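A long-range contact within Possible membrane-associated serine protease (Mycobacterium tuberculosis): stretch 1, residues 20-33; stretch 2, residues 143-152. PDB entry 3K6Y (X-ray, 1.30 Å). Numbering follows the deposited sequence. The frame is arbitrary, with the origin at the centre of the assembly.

Stretch 1, residues 20-33: PVIPVASPDPALVN
Stretch 2, residues 143-152: TATPARIREA

How do the two stretches run against each other? Residues 143-152 form a strand, while residues 20-28 lie alongside as an extended loop with phi mostly near -60° and psi between 113° and 163°; Val-24, at -141/163, is the most stretched. The direction is antiparallel: the CA atoms of Ile-22 and Arg-150 lie 5.3 Å apart, those of Pro-27 and Ala-147 4.9 Å, and those of Val-32 and Ala-144 5.4 Å. No direct backbone-to-backbone hydrogen bond joins the stretches. Together they bury 804 Å².

Which loop carbonyls are bonded directly by the strand? Three are, each by an arginine side chain: Ile-22 O, Ala-25 O and Ser-26 O. Arg-148 (t, t, m, chi4 -80°) points toward the loop and offers NE to Ala-25 O at 2.9 Å and NH2 to Ser-26 O at 2.9 Å; the latter is nearly straight, at 168°, and a weak bond from NE to Ser-26 O measures 3.4 Å. Both carbonyls sit at the guanidinium edge, where its N-H groups point. Arg-150 (m, t, t, chi4 -83°) starts sideways, but its end comes nearer, and NH1 donates to Ile-22 O at 2.9 Å and 158°. Val-21 CG2 covers one face of this guanidinium. Arg-148 NH1 and Arg-150 NE and NH2 are satisfied elsewhere in the structure.

What do the waters supply? They link polar groups that do not bond directly. Glu-151 (t, t, chi3 14°) accepts at OE1 from water 1 at 3.0 Å and from water 2 at 2.9 Å; water 1 also donates to Pro-20 O at 2.7 Å, whereas water 2 accepts from Ile-22 N at 3.3 Å. Water 3 accepts from Arg-150 NH1 at 3.0 Å and, weakly, from Val-24 N at 3.4 Å. Water 4 joins the backbones, accepting from Asp-28 N at 3.0 Å and donating to Ala-147 O at 2.9 Å.

What packs around Pro-146? Its ring, C-gamma exo, meets three apolar side chains: CB lies 3.9 Å from Pro-27 CB and 4.1 Å from Leu-31 CB, and CD lies 3.7 Å from Val-32 CG1. Leu-31 (m, t) and Val-32 (m) belong to the 3-10 segment 29-33. Just before this segment, Asp-28 (chi1 t) accepts twice within its own stretch: OD1 from Ala-30 N at 3.0 Å, and O from Leu-31 N at 3.1 Å. Asn-33 N likewise donates to Ala-30 O at 2.9 Å.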

# COMPACT_ATOMS: atom_id res chain seq x y z
N PRO A 20 5.52 -2.02 34.14
CA PRO A 20 4.13 -1.72 33.92
C PRO A 20 3.96 -0.29 33.36
O PRO A 20 4.86 0.56 33.49
CB PRO A 20 3.54 -1.81 35.34
CG PRO A 20 4.52 -2.66 36.11
CD PRO A 20 5.82 -2.24 35.57
N VAL A 21 2.83 -0.05 32.72
CA VAL A 21 2.49 1.33 32.35
C VAL A 21 2.45 2.14 33.64
O VAL A 21 2.05 1.61 34.69
CB VAL A 21 1.16 1.46 31.56
CG1 VAL A 21 1.26 0.71 30.23
CG2 VAL A 21 -0.04 0.98 32.38
N ILE A 22 2.88 3.40 33.60
CA ILE A 22 2.92 4.19 34.83
C ILE A 22 1.51 4.34 35.40
O ILE A 22 0.60 4.82 34.70
CB ILE A 22 3.57 5.57 34.62
CG1 ILE A 22 5.06 5.44 34.29
CG2 ILE A 22 3.38 6.44 35.86
CD1 ILE A 22 5.79 6.76 34.23
N PRO A 23 1.31 3.94 36.67
CA PRO A 23 0.01 4.16 37.28
C PRO A 23 -0.23 5.65 37.50
O PRO A 23 0.68 6.38 37.93
CB PRO A 23 0.14 3.46 38.65
CG PRO A 23 1.34 2.66 38.59
CD PRO A 23 2.24 3.26 37.58
N VAL A 24 -1.43 6.10 37.17
CA VAL A 24 -1.83 7.48 37.41
C VAL A 24 -3.28 7.50 37.86
O VAL A 24 -4.01 6.53 37.67
CB VAL A 24 -1.68 8.39 36.14
CG1 VAL A 24 -0.24 8.44 35.69
CG2 VAL A 24 -2.63 7.95 35.00
N ALA A 25 -3.69 8.63 38.45
CA ALA A 25 -5.07 8.77 38.91
C ALA A 25 -6.10 8.67 37.79
O ALA A 25 -5.79 8.95 36.63
CB ALA A 25 -5.23 10.07 39.67
N SER A 26 -7.33 8.30 38.12
CA SER A 26 -8.41 8.27 37.15
C SER A 26 -8.55 9.64 36.49
O SER A 26 -8.33 10.67 37.14
CB SER A 26 -9.74 7.89 37.79
OG SER A 26 -9.73 6.55 38.23
N PRO A 27 -8.89 9.66 35.19
CA PRO A 27 -9.09 10.93 34.51
C PRO A 27 -10.23 11.72 35.13
O PRO A 27 -11.19 11.14 35.64
CB PRO A 27 -9.46 10.53 33.08
CG PRO A 27 -8.98 9.12 32.95
CD PRO A 27 -9.08 8.50 34.29
N ASP A 28 -10.12 13.04 35.09
CA ASP A 28 -11.14 13.90 35.66
C ASP A 28 -12.39 13.87 34.77
O ASP A 28 -12.34 14.34 33.63
CB ASP A 28 -10.55 15.31 35.77
CG ASP A 28 -11.53 16.32 36.35
OD1 ASP A 28 -12.69 15.96 36.60
OD2 ASP A 28 -11.13 17.49 36.51
N PRO A 29 -13.52 13.30 35.26
CA PRO A 29 -14.71 13.18 34.39
C PRO A 29 -15.26 14.52 33.92
O PRO A 29 -16.00 14.59 32.93
CB PRO A 29 -15.74 12.48 35.29
CG PRO A 29 -15.27 12.71 36.65
CD PRO A 29 -13.78 12.74 36.60
N ALA A 30 -14.93 15.58 34.65
CA ALA A 30 -15.43 16.92 34.33
C ALA A 30 -14.84 17.46 33.04
O ALA A 30 -15.35 18.43 32.49
CB ALA A 30 -15.17 17.89 35.50
N LEU A 31 -13.77 16.83 32.54
CA LEU A 31 -13.14 17.29 31.30
C LEU A 31 -14.10 17.30 30.11
O LEU A 31 -13.92 18.08 29.18
CB LEU A 31 -11.89 16.46 30.98
CG LEU A 31 -10.70 16.71 31.89
CD1 LEU A 31 -9.64 15.64 31.72
CD2 LEU A 31 -10.11 18.11 31.63
N VAL A 32 -15.14 16.46 30.13
CA VAL A 32 -16.12 16.47 29.04
C VAL A 32 -16.77 17.84 28.86
O VAL A 32 -17.20 18.17 27.76
CB VAL A 32 -17.23 15.39 29.20
CG1 VAL A 32 -16.65 14.02 29.12
CG2 VAL A 32 -18.02 15.58 30.50
N ASN A 33 -16.85 18.60 29.96
CA ASN A 33 -17.49 19.91 29.95
C ASN A 33 -16.49 21.07 29.96
O ASN A 33 -16.89 22.24 30.04
CB ASN A 33 -18.47 20.02 31.12
CG ASN A 33 -19.61 19.02 31.02
OD1 ASN A 33 -20.22 18.86 29.97
ND2 ASN A 33 -19.90 18.34 32.13
N THR A 143 -17.46 12.97 20.57
CA THR A 143 -17.34 12.60 21.98
C THR A 143 -15.98 13.02 22.51
O THR A 143 -14.95 12.75 21.87
CB THR A 143 -17.50 11.06 22.15
OG1 THR A 143 -18.76 10.67 21.59
CG2 THR A 143 -17.39 10.63 23.63
N ALA A 144 -15.98 13.70 23.66
CA ALA A 144 -14.76 14.00 24.39
C ALA A 144 -14.57 12.94 25.45
O ALA A 144 -15.47 12.70 26.27
CB ALA A 144 -14.85 15.38 25.03
N THR A 145 -13.39 12.33 25.47
CA THR A 145 -13.07 11.26 26.42
C THR A 145 -12.00 11.77 27.37
O THR A 145 -10.88 12.02 26.96
CB THR A 145 -12.61 10.00 25.66
OG1 THR A 145 -13.68 9.56 24.82
CG2 THR A 145 -12.20 8.88 26.61
N PRO A 146 -12.35 11.92 28.66
CA PRO A 146 -11.33 12.37 29.60
C PRO A 146 -10.13 11.43 29.66
O PRO A 146 -10.28 10.19 29.56
CB PRO A 146 -12.08 12.38 30.94
CG PRO A 146 -13.52 12.52 30.57
CD PRO A 146 -13.67 11.76 29.27
N ALA A 147 -8.94 11.99 29.83
CA ALA A 147 -7.73 11.20 29.81
C ALA A 147 -6.68 11.81 30.73
O ALA A 147 -6.82 12.94 31.17
CB ALA A 147 -7.18 11.05 28.37
N ARG A 148 -5.66 11.02 31.03
CA ARG A 148 -4.54 11.47 31.83
C ARG A 148 -3.27 10.89 31.26
O ARG A 148 -3.21 9.70 30.95
CB ARG A 148 -4.73 11.08 33.31
CG ARG A 148 -3.69 11.72 34.22
CD ARG A 148 -3.89 11.44 35.74
NE ARG A 148 -5.23 11.77 36.20
CZ ARG A 148 -5.66 13.00 36.49
NH1 ARG A 148 -4.85 14.06 36.36
NH2 ARG A 148 -6.91 13.17 36.89
N ILE A 149 -2.23 11.71 31.13
CA ILE A 149 -0.95 11.23 30.62
C ILE A 149 -0.33 10.25 31.61
O ILE A 149 -0.25 10.54 32.81
CB ILE A 149 0.06 12.39 30.39
CG1 ILE A 149 -0.46 13.39 29.34
CG2 ILE A 149 1.43 11.86 29.99
CD1 ILE A 149 -0.52 12.83 27.89
N ARG A 150 0.13 9.10 31.11
CA ARG A 150 0.98 8.21 31.92
C ARG A 150 2.45 8.52 31.69
O ARG A 150 3.16 8.83 32.64
CB ARG A 150 0.70 6.74 31.62
CG ARG A 150 -0.70 6.27 31.91
CD ARG A 150 -0.77 4.78 31.64
NE ARG A 150 -2.11 4.23 31.74
CZ ARG A 150 -2.70 3.86 32.87
NH1 ARG A 150 -2.09 4.05 34.04
NH2 ARG A 150 -3.91 3.34 32.86
N GLU A 151 2.92 8.42 30.45
CA GLU A 151 4.34 8.48 30.17
C GLU A 151 4.58 8.68 28.68
O GLU A 151 3.81 8.18 27.87
CB GLU A 151 4.97 7.15 30.61
CG GLU A 151 6.47 7.08 30.65
CD GLU A 151 6.98 5.69 31.05
OE1 GLU A 151 6.19 4.71 31.04
OE2 GLU A 151 8.18 5.58 31.37
N ALA A 152 5.65 9.39 28.32
CA ALA A 152 6.18 9.36 26.95
C ALA A 152 7.17 8.20 26.87
O ALA A 152 8.07 8.10 27.70
CB ALA A 152 6.87 10.68 26.62
O HOH W 1 6.58 1.82 31.83
O HOH W 2 3.57 3.72 30.41
O HOH W 3 -3.45 3.44 36.64
O HOH W 4 -7.52 13.74 33.82